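Local coordinates for protein kinase (Staphylococcus aureus subsp. aureus Mu50, PDB 3PY9) that is a membrane Ser/Thr kinase whose extracellular PASTA-domain region, the part modelled here, probably senses muropeptides from the cell wall, at residues 15-20 with 45-50; 29-34 with 64-69; 141-146 with 192-197. One frame throughout, in Å; residues are numbered along the deposited sequence.

Contact 1 (15-20 with 45-50)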
ATOM      1  N   LYS A  15     -10.194 -44.926  22.377  1.00 39.11           N
ATOM      2  CA  LYS A  15      -9.417 -46.058  21.860  1.00 39.36           C
ATOM      3  C   LYS A  15      -9.553 -46.216  20.341  1.00 39.69           C
ATOM      4  O   LYS A  15     -10.396 -45.564  19.715  1.00 39.84           O
ATOM      5  CB  LYS A  15      -9.835 -47.355  22.557  1.00 39.10           C
ATOM      6  CG  LYS A  15      -9.409 -47.430  24.012  1.00 39.03           C
ATOM      7  CD  LYS A  15      -9.867 -48.713  24.653  1.00 39.33           C
ATOM      8  CE  LYS A  15      -9.177 -48.962  25.986  1.00 40.71           C
ATOM      9  NZ  LYS A  15      -9.188 -47.787  26.934  1.00 40.87           N
ATOM     10  N   SER A  16      -8.725 -47.083  19.753  1.00 39.43           N
ATOM     11  CA  SER A  16      -8.873 -47.456  18.335  1.00 39.13           C
ATOM     12  C   SER A  16      -9.851 -48.639  18.139  1.00 38.97           C
ATOM     13  O   SER A  16     -10.172 -49.369  19.087  1.00 38.18           O
ATOM     14  CB  SER A  16      -7.510 -47.809  17.747  1.00 38.85           C
ATOM     15  OG  SER A  16      -7.108 -49.075  18.231  1.00 37.59           O
ATOM     16  N   VAL A  17     -10.310 -48.815  16.898  1.00 39.40           N
ATOM     17  CA  VAL A  17     -11.215 -49.916  16.532  1.00 39.62           C
ATOM     18  C   VAL A  17     -10.534 -51.260  16.795  1.00 40.18           C
ATOM     19  O   VAL A  17     -11.159 -52.223  17.273  1.00 40.11           O
ATOM     20  CB  VAL A  17     -11.658 -49.816  15.038  1.00 39.25           C
ATOM     21  CG1 VAL A  17     -12.269 -51.100  14.569  1.00 38.12           C
ATOM     22  CG2 VAL A  17     -12.649 -48.687  14.840  1.00 39.01           C
ATOM     23  N   LYS A  18      -9.249 -51.298  16.454  1.00 41.41           N
ATOM     24  CA  LYS A  18      -8.377 -52.439  16.665  1.00 42.65           C
ATOM     25  C   LYS A  18      -8.469 -52.866  18.141  1.00 42.92           C
ATOM     26  O   LYS A  18      -8.881 -53.988  18.433  1.00 43.28           O
ATOM     27  CB  LYS A  18      -6.946 -52.051  16.250  1.00 42.88           C
ATOM     28  CG  LYS A  18      -5.983 -53.222  15.998  1.00 44.12           C
ATOM     29  CD  LYS A  18      -4.515 -52.776  16.082  1.00 43.63           C
ATOM     30  CE  LYS A  18      -3.554 -53.883  15.638  1.00 44.85           C
ATOM     31  NZ  LYS A  18      -3.530 -55.074  16.542  1.00 48.05           N
ATOM     32  N   GLU A  19      -8.151 -51.950  19.061  1.00 43.30           N
ATOM     33  CA  GLU A  19      -8.278 -52.208  20.500  1.00 43.93           C
ATOM     34  C   GLU A  19      -9.722 -52.472  20.953  1.00 44.00           C
ATOM     35  O   GLU A  19      -9.961 -53.392  21.739  1.00 44.21           O
ATOM     36  CB  GLU A  19      -7.758 -51.043  21.337  1.00 44.29           C
ATOM     37  CG  GLU A  19      -6.444 -50.411  20.968  1.00 46.21           C
ATOM     38  CD  GLU A  19      -6.274 -49.109  21.743  1.00 50.47           C
ATOM     39  OE1 GLU A  19      -6.508 -49.141  22.979  1.00 53.62           O
ATOM     40  OE2 GLU A  19      -5.942 -48.056  21.143  1.00 50.80           O
ATOM     41  N   ALA A  20     -10.673 -51.655  20.493  1.00 43.46           N
ATOM     42  CA  ALA A  20     -12.067 -51.814  20.915  1.00 43.87           C
ATOM     43  C   ALA A  20     -12.626 -53.220  20.678  1.00 43.91           C
ATOM     44  O   ALA A  20     -13.280 -53.776  21.550  1.00 43.46           O
ATOM     45  CB  ALA A  20     -12.972 -50.750  20.264  1.00 43.65           C
ATOM     46  N   ASN A  45      -9.546 -41.153  14.360  1.00 42.76           N
ATOM     47  CA  ASN A  45      -9.592 -42.635  14.485  1.00 41.50           C
ATOM     48  C   ASN A  45      -9.395 -43.188  15.880  1.00 40.50           C
ATOM     49  O   ASN A  45      -8.675 -44.171  16.145  1.00 40.31           O
ATOM     50  CB  ASN A  45      -8.612 -43.184  13.480  1.00 42.10           C
ATOM     51  CG  ASN A  45      -8.681 -42.267  12.273  1.00 43.09           C
ATOM     52  OD1 ASN A  45      -9.489 -42.492  11.369  1.00 45.21           O
ATOM     53  ND2 ASN A  45      -7.835 -41.240  12.242  1.00 46.70           N
ATOM     54  N   GLU A  46     -10.080 -42.492  16.751  1.00 39.36           N
ATOM     55  CA  GLU A  46     -10.216 -42.752  18.154  1.00 38.34           C
ATOM     56  C   GLU A  46     -11.733 -42.876  18.289  1.00 37.39           C
ATOM     57  O   GLU A  46     -12.478 -42.154  17.626  1.00 37.03           O
ATOM     58  CB  GLU A  46      -9.709 -41.602  19.068  1.00 38.45           C
ATOM     59  CG  GLU A  46      -8.205 -41.473  19.192  1.00 39.95           C
ATOM     60  CD  GLU A  46      -7.715 -40.879  20.527  1.00 41.85           C
ATOM     61  OE1 GLU A  46      -8.384 -39.995  21.102  1.00 39.85           O
ATOM     62  OE2 GLU A  46      -6.634 -41.326  20.981  1.00 45.49           O
ATOM     63  N   ILE A  47     -12.219 -43.791  19.146  1.00 38.15           N
ATOM     64  CA  ILE A  47     -13.654 -43.924  19.463  1.00 37.13           C
ATOM     65  C   ILE A  47     -14.185 -42.668  20.177  1.00 36.94           C
ATOM     66  O   ILE A  47     -13.629 -42.234  21.175  1.00 36.73           O
ATOM     67  CB  ILE A  47     -13.959 -45.150  20.388  1.00 37.24           C
ATOM     68  CG1 ILE A  47     -13.382 -46.491  19.860  1.00 36.85           C
ATOM     69  CG2 ILE A  47     -15.448 -45.265  20.695  1.00 35.09           C
ATOM     70  CD1 ILE A  47     -13.620 -46.788  18.457  1.00 37.12           C
ATOM     71  N   ILE A  48     -15.293 -42.140  19.672  1.00 36.69           N
ATOM     72  CA  ILE A  48     -15.948 -40.922  20.145  1.00 36.87           C
ATOM     73  C   ILE A  48     -17.078 -41.258  21.113  1.00 36.83           C
ATOM     74  O   ILE A  48     -17.299 -40.559  22.100  1.00 36.69           O
ATOM     75  CB  ILE A  48     -16.568 -40.214  18.907  1.00 37.39           C
ATOM     76  CG1 ILE A  48     -15.510 -39.445  18.126  1.00 38.82           C
ATOM     77  CG2 ILE A  48     -17.736 -39.307  19.251  1.00 38.30           C
ATOM     78  CD1 ILE A  48     -16.127 -38.768  16.915  1.00 42.18           C
ATOM     79  N   LYS A  49     -17.786 -42.351  20.813  1.00 36.51           N
ATOM     80  CA  LYS A  49     -19.088 -42.663  21.396  1.00 36.11           C
ATOM     81  C   LYS A  49     -19.314 -44.148  21.179  1.00 35.27           C
ATOM     82  O   LYS A  49     -18.816 -44.704  20.193  1.00 35.04           O
ATOM     83  CB  LYS A  49     -20.168 -41.890  20.626  1.00 36.57           C
ATOM     84  CG  LYS A  49     -21.548 -41.767  21.293  1.00 39.73           C
ATOM     85  CD  LYS A  49     -21.695 -40.511  22.200  1.00 42.69           C
ATOM     86  CE  LYS A  49     -20.955 -40.643  23.556  1.00 43.85           C
ATOM     87  NZ  LYS A  49     -21.287 -39.564  24.553  1.00 43.54           N
ATOM     88  N   THR A  50     -20.068 -44.796  22.072  1.00 34.13           N
ATOM     89  CA  THR A  50     -20.550 -46.150  21.787  1.00 32.83           C
ATOM     90  C   THR A  50     -22.048 -46.281  22.036  1.00 32.73           C
ATOM     91  O   THR A  50     -22.627 -45.492  22.763  1.00 32.06           O
ATOM     92  CB  THR A  50     -19.777 -47.275  22.544  1.00 33.06           C
ATOM     93  OG1 THR A  50     -20.002 -47.176  23.955  1.00 30.73           O
ATOM     94  CG2 THR A  50     -18.260 -47.247  22.222  1.00 32.80           C
TER
HETATM   95  O   HOH W   1      -9.664 -46.731  14.884  1.00 37.31           O
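Ile47 lies against the turn that leads from Lys15 into helix 17-26. CB sits 3.6 Å from Lys15 O, an oxygen that also accepts the backbone N-H of Ile47. With CG1 anti to the carbonyl carbon and beside the backbone N (chi1 -53°), that methylene closes on the same oxygen, CG1 to Lys15 O being 3.1 Å, while it faces the Ala20 methyl more loosely. At the tip, CD1 reaches over the first residues of the helix, 4.2 Å from Val17 CG2; the Val17 and Ile47 side chains cross at about a right angle. Ile68 of the neighbouring strand and Val12 also touch Ile47. Lys15 O is thus gripped by one short bond, Ile47 N to Lys15 O at 2.6 Å and 158°, with the donor almost in line with the C=O, and it also receives a CA-H...O contact from Glu46. A water extends the seam, accepting from Val17 N and donating to Asn45 O, which ties a first-turn N-H of the helix to the loop before the strand. Ser16 is the N-cap: its OG accepts from Glu19 N at 3.2 Å with a nearly straight 176° angle, and Ser16 N in turn donates weakly to Glu19 OE2 at 3.3 Å. Ser16 and Glu19 thus form a capping box, here starting the helix that packs on the sheet of a PASTA domain.

Contact 2 (29-34 with 64-69)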
ATOM      1  N   LEU A  29     -18.736 -59.936  23.552  1.00 40.05           N
ATOM      2  CA  LEU A  29     -19.544 -58.963  22.810  1.00 39.42           C
ATOM      3  C   LEU A  29     -18.935 -58.812  21.436  1.00 39.22           C
ATOM      4  O   LEU A  29     -17.743 -59.089  21.258  1.00 39.41           O
ATOM      5  CB  LEU A  29     -19.516 -57.584  23.500  1.00 39.31           C
ATOM      6  CG  LEU A  29     -19.986 -57.414  24.950  1.00 38.85           C
ATOM      7  CD1 LEU A  29     -19.735 -55.998  25.436  1.00 37.43           C
ATOM      8  CD2 LEU A  29     -21.450 -57.793  25.114  1.00 39.70           C
ATOM      9  N   LYS A  30     -19.737 -58.351  20.469  1.00 38.69           N
ATOM     10  CA  LYS A  30     -19.263 -58.161  19.099  1.00 38.01           C
ATOM     11  C   LYS A  30     -19.095 -56.691  18.742  1.00 37.23           C
ATOM     12  O   LYS A  30     -19.885 -55.849  19.197  1.00 36.54           O
ATOM     13  CB  LYS A  30     -20.227 -58.813  18.100  1.00 38.55           C
ATOM     14  CG  LYS A  30     -20.032 -60.316  17.906  1.00 41.22           C
ATOM     15  CD  LYS A  30     -20.555 -61.152  19.087  1.00 42.75           C
ATOM     16  CE  LYS A  30     -20.239 -62.655  18.909  1.00 43.24           C
ATOM     17  NZ  LYS A  30     -21.331 -63.403  18.181  1.00 45.70           N
ATOM     18  N   LEU A  31     -18.077 -56.386  17.930  1.00 35.58           N
ATOM     19  CA  LEU A  31     -17.974 -55.066  17.337  1.00 34.82           C
ATOM     20  C   LEU A  31     -19.178 -54.859  16.418  1.00 34.43           C
ATOM     21  O   LEU A  31     -19.435 -55.660  15.532  1.00 34.28           O
ATOM     22  CB  LEU A  31     -16.663 -54.893  16.560  1.00 34.54           C
ATOM     23  CG  LEU A  31     -16.467 -53.558  15.834  1.00 34.51           C
ATOM     24  CD1 LEU A  31     -16.391 -52.375  16.837  1.00 34.89           C
ATOM     25  CD2 LEU A  31     -15.231 -53.589  14.931  1.00 33.94           C
ATOM     26  N   GLY A  32     -19.933 -53.794  16.650  1.00 34.03           N
ATOM     27  CA  GLY A  32     -21.123 -53.540  15.856  1.00 33.63           C
ATOM     28  C   GLY A  32     -20.779 -52.706  14.644  1.00 33.66           C
ATOM     29  O   GLY A  32     -19.710 -52.861  14.054  1.00 33.13           O
ATOM     30  N   LYS A  33     -21.672 -51.792  14.288  1.00 33.81           N
ATOM     31  CA  LYS A  33     -21.437 -50.953  13.138  1.00 34.10           C
ATOM     32  C   LYS A  33     -20.392 -49.880  13.453  1.00 34.49           C
ATOM     33  O   LYS A  33     -20.245 -49.455  14.597  1.00 34.13           O
ATOM     34  CB  LYS A  33     -22.760 -50.364  12.639  1.00 34.83           C
ATOM     35  CG  LYS A  33     -23.647 -51.405  11.942  1.00 35.47           C
ATOM     36  CD  LYS A  33     -22.870 -52.061  10.777  1.00 37.10           C
ATOM     37  CE  LYS A  33     -23.541 -53.317  10.211  1.00 38.74           C
ATOM     38  NZ  LYS A  33     -22.528 -54.206   9.503  1.00 39.61           N
ATOM     39  N   ILE A  34     -19.656 -49.465  12.432  1.00 34.91           N
ATOM     40  CA  ILE A  34     -18.671 -48.403  12.575  1.00 35.49           C
ATOM     41  C   ILE A  34     -19.148 -47.212  11.772  1.00 35.74           C
ATOM     42  O   ILE A  34     -19.441 -47.328  10.590  1.00 35.12           O
ATOM     43  CB  ILE A  34     -17.274 -48.845  12.071  1.00 35.75           C
ATOM     44  CG1 ILE A  34     -16.762 -50.046  12.867  1.00 35.07           C
ATOM     45  CG2 ILE A  34     -16.269 -47.684  12.124  1.00 36.82           C
ATOM     46  CD1 ILE A  34     -15.667 -50.807  12.145  1.00 36.12           C
ATOM     47  N   VAL A  64     -21.791 -53.954  19.870  1.00 31.70           N
ATOM     48  CA  VAL A  64     -21.669 -52.586  20.344  1.00 31.31           C
ATOM     49  C   VAL A  64     -21.212 -51.721  19.189  1.00 30.84           C
ATOM     50  O   VAL A  64     -20.086 -51.858  18.702  1.00 30.55           O
ATOM     51  CB  VAL A  64     -20.697 -52.430  21.579  1.00 31.92           C
ATOM     52  CG1 VAL A  64     -20.586 -50.947  21.981  1.00 31.42           C
ATOM     53  CG2 VAL A  64     -21.171 -53.250  22.793  1.00 31.19           C
ATOM     54  N   ASP A  65     -22.093 -50.824  18.760  1.00 30.29           N
ATOM     55  CA  ASP A  65     -21.775 -49.872  17.692  1.00 30.09           C
ATOM     56  C   ASP A  65     -20.768 -48.845  18.162  1.00 29.59           C
ATOM     57  O   ASP A  65     -20.778 -48.460  19.322  1.00 29.75           O
ATOM     58  CB  ASP A  65     -23.045 -49.163  17.205  1.00 29.72           C
ATOM     59  CG  ASP A  65     -24.034 -50.115  16.580  1.00 31.57           C
ATOM     60  OD1 ASP A  65     -23.645 -51.269  16.227  1.00 30.92           O
ATOM     61  OD2 ASP A  65     -25.201 -49.697  16.428  1.00 32.72           O
ATOM     62  N   VAL A  66     -19.909 -48.389  17.254  1.00 29.59           N
ATOM     63  CA  VAL A  66     -18.891 -47.386  17.606  1.00 29.85           C
ATOM     64  C   VAL A  66     -18.881 -46.237  16.618  1.00 30.12           C
ATOM     65  O   VAL A  66     -19.100 -46.435  15.426  1.00 30.19           O
ATOM     66  CB  VAL A  66     -17.473 -48.005  17.704  1.00 29.57           C
ATOM     67  CG1 VAL A  66     -17.436 -49.122  18.795  1.00 29.47           C
ATOM     68  CG2 VAL A  66     -17.024 -48.554  16.352  1.00 28.57           C
ATOM     69  N   VAL A  67     -18.683 -45.029  17.136  1.00 31.04           N
ATOM     70  CA  VAL A  67     -18.481 -43.845  16.305  1.00 31.39           C
ATOM     71  C   VAL A  67     -17.021 -43.449  16.453  1.00 32.10           C
ATOM     72  O   VAL A  67     -16.517 -43.397  17.568  1.00 32.32           O
ATOM     73  CB  VAL A  67     -19.378 -42.676  16.737  1.00 31.48           C
ATOM     74  CG1 VAL A  67     -19.247 -41.524  15.760  1.00 30.92           C
ATOM     75  CG2 VAL A  67     -20.868 -43.118  16.857  1.00 31.52           C
ATOM     76  N   ILE A  68     -16.365 -43.187  15.321  1.00 33.13           N
ATOM     77  CA  ILE A  68     -14.930 -42.866  15.213  1.00 34.23           C
ATOM     78  C   ILE A  68     -14.714 -41.387  14.829  1.00 35.76           C
ATOM     79  O   ILE A  68     -15.487 -40.825  14.033  1.00 35.25           O
ATOM     80  CB  ILE A  68     -14.255 -43.751  14.118  1.00 34.09           C
ATOM     81  CG1 ILE A  68     -14.595 -45.230  14.311  1.00 33.68           C
ATOM     82  CG2 ILE A  68     -12.736 -43.593  14.109  1.00 35.32           C
ATOM     83  CD1 ILE A  68     -14.258 -45.785  15.675  1.00 31.80           C
ATOM     84  N   SER A  69     -13.678 -40.759  15.400  1.00 37.22           N
ATOM     85  CA  SER A  69     -13.323 -39.380  15.042  1.00 38.58           C
ATOM     86  C   SER A  69     -12.731 -39.277  13.643  1.00 39.75           C
ATOM     87  O   SER A  69     -11.827 -40.043  13.283  1.00 39.80           O
ATOM     88  CB  SER A  69     -12.351 -38.752  16.052  1.00 38.44           C
ATOM     89  OG  SER A  69     -11.972 -37.442  15.620  1.00 37.32           O
TER
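Ile34 and Val66 stand side by side on one face of the sheet and point the same way, Ile34 CG1 lying 3.8 Å from Val66 CG2. The other branch of Ile34, CG2, anti to the backbone N, meets Ile68 CG1 at 3.7 Å, the two side chains crossing at a slant. Leu31 comes to Val66 differently, at about a right angle. Its CA-CB bond points away from strand 64-69, yet CD1 returns to within 3.9 Å of both Val66 methyls. Leu29 CD1 approaches Val64 CG2 more loosely. Backbone bonds from Val64 N to Lys30 O and from Gly32 N to Val64 O precede a register shift of one residue. Asp65 gives the one side-chain hydrogen bond across the contact: its OD1 accepts from Lys33 N at 2.8 Å, met from 47° above the carboxylate plane. Gly32 lies in the shifted region, where a CB would clash with Asp65 OD1. Past it, Val66 N bonds to Lys33 O at 2.9 Å and 173°. Phe24 of helix 17-26 touches both Leu31 and Val64. The extra residue between Leu31 and Ile34 is a beta bulge in strand 30-37, paired in parallel with 63-69 within the three-stranded sheet of a PASTA domain.

Contact 3 (141-146 with 192-197)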
ATOM      1  N   ILE A 141      -4.749   5.663   6.733  1.00 27.94           N
ATOM      2  CA  ILE A 141      -3.400   6.102   7.058  1.00 27.74           C
ATOM      3  C   ILE A 141      -3.430   7.038   8.265  1.00 28.15           C
ATOM      4  O   ILE A 141      -4.366   7.820   8.422  1.00 28.13           O
ATOM      5  CB  ILE A 141      -2.706   6.789   5.857  1.00 28.17           C
ATOM      6  CG1 ILE A 141      -2.484   5.760   4.735  1.00 28.53           C
ATOM      7  CG2 ILE A 141      -1.388   7.383   6.290  1.00 25.88           C
ATOM      8  CD1 ILE A 141      -2.010   6.339   3.397  1.00 28.81           C
ATOM      9  N   LYS A 142      -2.418   6.928   9.124  1.00 27.86           N
ATOM     10  CA  LYS A 142      -2.264   7.826  10.243  1.00 28.05           C
ATOM     11  C   LYS A 142      -2.286   9.275   9.728  1.00 28.25           C
ATOM     12  O   LYS A 142      -1.570   9.607   8.763  1.00 27.60           O
ATOM     13  CB  LYS A 142      -0.957   7.510  10.982  1.00 27.80           C
ATOM     14  CG  LYS A 142      -0.513   8.548  12.015  1.00 27.99           C
ATOM     15  CD  LYS A 142      -1.348   8.500  13.287  1.00 28.83           C
ATOM     16  CE  LYS A 142      -1.156   9.771  14.075  1.00 33.60           C
ATOM     17  NZ  LYS A 142      -1.624   9.704  15.467  1.00 34.05           N
ATOM     18  N   GLN A 143      -3.126  10.109  10.357  1.00 28.39           N
ATOM     19  CA  GLN A 143      -3.222  11.535  10.025  1.00 28.36           C
ATOM     20  C   GLN A 143      -2.248  12.277  10.914  1.00 28.33           C
ATOM     21  O   GLN A 143      -2.231  12.101  12.134  1.00 28.31           O
ATOM     22  CB  GLN A 143      -4.626  12.090  10.249  1.00 28.56           C
ATOM     23  CG  GLN A 143      -5.719  11.507   9.355  1.00 29.50           C
ATOM     24  CD  GLN A 143      -5.373  11.550   7.908  1.00 32.94           C
ATOM     25  OE1 GLN A 143      -4.949  10.535   7.321  1.00 32.74           O
ATOM     26  NE2 GLN A 143      -5.555  12.719   7.292  1.00 31.70           N
ATOM     27  N   VAL A 144      -1.395  13.062  10.280  1.00 28.09           N
ATOM     28  CA  VAL A 144      -0.410  13.873  10.981  1.00 28.49           C
ATOM     29  C   VAL A 144      -0.659  15.319  10.615  1.00 28.48           C
ATOM     30  O   VAL A 144      -0.893  15.629   9.449  1.00 28.97           O
ATOM     31  CB  VAL A 144       1.017  13.484  10.578  1.00 28.54           C
ATOM     32  CG1 VAL A 144       2.047  14.375  11.299  1.00 28.60           C
ATOM     33  CG2 VAL A 144       1.257  12.007  10.916  1.00 29.44           C
ATOM     34  N   TYR A 145      -0.593  16.194  11.611  1.00 28.41           N
ATOM     35  CA  TYR A 145      -0.853  17.600  11.417  1.00 28.42           C
ATOM     36  C   TYR A 145       0.328  18.290  10.726  1.00 28.51           C
ATOM     37  O   TYR A 145       1.473  18.138  11.129  1.00 28.48           O
ATOM     38  CB  TYR A 145      -1.172  18.261  12.754  1.00 27.98           C
ATOM     39  CG  TYR A 145      -1.736  19.658  12.623  1.00 29.04           C
ATOM     40  CD1 TYR A 145      -3.105  19.869  12.571  1.00 27.32           C
ATOM     41  CD2 TYR A 145      -0.878  20.785  12.522  1.00 29.66           C
ATOM     42  CE1 TYR A 145      -3.620  21.165  12.436  1.00 29.60           C
ATOM     43  CE2 TYR A 145      -1.384  22.078  12.402  1.00 27.77           C
ATOM     44  CZ  TYR A 145      -2.751  22.260  12.337  1.00 28.60           C
ATOM     45  OH  TYR A 145      -3.273  23.531  12.223  1.00 28.34           O
ATOM     46  N   VAL A 146       0.028  19.031   9.665  1.00 29.07           N
ATOM     47  CA  VAL A 146       1.048  19.800   8.934  1.00 28.92           C
ATOM     48  C   VAL A 146       1.144  21.216   9.483  1.00 29.77           C
ATOM     49  O   VAL A 146       0.282  22.053   9.211  1.00 29.53           O
ATOM     50  CB  VAL A 146       0.702  19.898   7.451  1.00 28.88           C
ATOM     51  CG1 VAL A 146       1.921  20.428   6.647  1.00 26.97           C
ATOM     52  CG2 VAL A 146       0.225  18.544   6.932  1.00 27.08           C
ATOM     53  N   SER A 192      -4.363  18.439   9.205  1.00 25.92           N
ATOM     54  CA  SER A 192      -3.818  17.092   9.221  1.00 24.70           C
ATOM     55  C   SER A 192      -4.030  16.368   7.894  1.00 24.10           C
ATOM     56  O   SER A 192      -5.072  16.485   7.286  1.00 23.31           O
ATOM     57  CB  SER A 192      -4.336  16.264  10.408  1.00 25.46           C
ATOM     58  OG  SER A 192      -5.749  16.196  10.444  1.00 25.26           O
ATOM     59  N   VAL A 193      -3.011  15.649   7.437  1.00 23.71           N
ATOM     60  CA  VAL A 193      -3.053  14.897   6.176  1.00 24.50           C
ATOM     61  C   VAL A 193      -2.311  13.563   6.400  1.00 25.37           C
ATOM     62  O   VAL A 193      -1.642  13.394   7.420  1.00 25.19           O
ATOM     63  CB  VAL A 193      -2.347  15.679   5.029  1.00 24.29           C
ATOM     64  CG1 VAL A 193      -2.943  17.108   4.852  1.00 24.63           C
ATOM     65  CG2 VAL A 193      -0.871  15.789   5.318  1.00 23.13           C
ATOM     66  N   ASP A 194      -2.427  12.631   5.457  1.00 26.52           N
ATOM     67  CA  ASP A 194      -1.788  11.314   5.570  1.00 27.37           C
ATOM     68  C   ASP A 194      -0.331  11.456   5.979  1.00 28.11           C
ATOM     69  O   ASP A 194       0.420  12.240   5.375  1.00 28.49           O
ATOM     70  CB  ASP A 194      -1.815  10.569   4.228  1.00 27.29           C
ATOM     71  CG  ASP A 194      -3.210  10.250   3.746  1.00 27.84           C
ATOM     72  OD1 ASP A 194      -4.174  10.321   4.528  1.00 28.84           O
ATOM     73  OD2 ASP A 194      -3.347   9.911   2.557  1.00 29.66           O
ATOM     74  N   GLU A 195       0.066  10.699   6.990  1.00 28.41           N
ATOM     75  CA  GLU A 195       1.486  10.494   7.317  1.00 29.17           C
ATOM     76  C   GLU A 195       2.319  10.248   6.061  1.00 29.21           C
ATOM     77  O   GLU A 195       1.924   9.481   5.186  1.00 29.73           O
ATOM     78  CB  GLU A 195       1.610   9.309   8.285  1.00 29.62           C
ATOM     79  CG  GLU A 195       3.023   8.887   8.668  1.00 29.62           C
ATOM     80  CD  GLU A 195       2.987   7.781   9.673  1.00 30.84           C
ATOM     81  OE1 GLU A 195       2.242   6.801   9.427  1.00 30.56           O
ATOM     82  OE2 GLU A 195       3.685   7.902  10.710  1.00 31.24           O
ATOM     83  N   GLY A 196       3.461  10.925   5.957  1.00 29.91           N
ATOM     84  CA  GLY A 196       4.392  10.664   4.854  1.00 29.79           C
ATOM     85  C   GLY A 196       4.091  11.429   3.586  1.00 29.99           C
ATOM     86  O   GLY A 196       4.764  11.260   2.576  1.00 31.05           O
ATOM     87  N   SER A 197       3.064  12.267   3.630  1.00 29.75           N
ATOM     88  CA  SER A 197       2.648  13.073   2.496  1.00 29.00           C
ATOM     89  C   SER A 197       3.763  14.038   2.092  1.00 28.61           C
ATOM     90  O   SER A 197       4.668  14.332   2.888  1.00 27.62           O
ATOM     91  CB  SER A 197       1.401  13.895   2.864  1.00 28.86           C
ATOM     92  OG  SER A 197       0.270  13.068   3.037  1.00 31.08           O
TER
HETATM   93  O   HOH W   2      -0.111   5.169   8.948  1.00 30.35           O
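The short strands 143-146 and 192-194 run antiparallel, their axes 131° apart with a closest approach of 4.2 Å, and Val144 and Val193 form the hydrogen-bonded pair: Val144 N to Val193 O and Val193 N to Val144 O, both 2.9 Å. At the non-hydrogen-bonded pair Tyr145-Ser192 the chains come very close, CA to CA 3.7 Å, and Ser192 CB rests on Val144 O. Beyond the strand, Glu195 N donates to Lys142 O at 2.6 Å and 168°, carrying the pairing into the type II turn from Asp194 to Ser197.

Val146 CG2 meets Val193 CG2 at 3.4 Å, tighter than usual for methyl groups. Val193 CG2 is set between its backbone N and carbonyl carbon (chi1 -55° for CG1), which turns it toward Val146 CG2. Val144 CG2 rests 3.8 Å from Glu195 CB. The Glu195 chain extends beyond CG and crosses Lys142 at a slant, OE1 ending 3.6 Å from Lys142 CB; a water there accepts from Lys142 N and donates to Glu195 OE1. Ile141 lies across Asp194 at about a right angle, with CG2 against Asp194 CB.

Phe166, in the loop between helix 154-162 and strand 167-173, covers Val144, Val146 and Val193. Lys167, the first residue of that strand, bonds Gly196 O through NZ and pairs with Ser197 by its backbone, anchoring the turn beside strand 167-173.

From the N terminus, the chain leaves the helix start at 15-20, runs through helix 17-26 and enters strand 30-37 at 29-34 before contact 1 closes its loop at 45-50. Contact 2, opened inside that loop, closes at 64-69, so the two cross. Their centres lie 8 Å apart and they touch: strands 47-51 and 63-69 are antiparallel neighbours, with Ile48 N 2.7 Å from Val67 O. Together they join helix 17-26 to strands 30-37, 47-51 and 63-69 in the first PASTA domain. Contact 3 opens only later, in series, closing a 45-residue loop with its own helix in the third PASTA domain, its centre about 62 Å from that of contact 1.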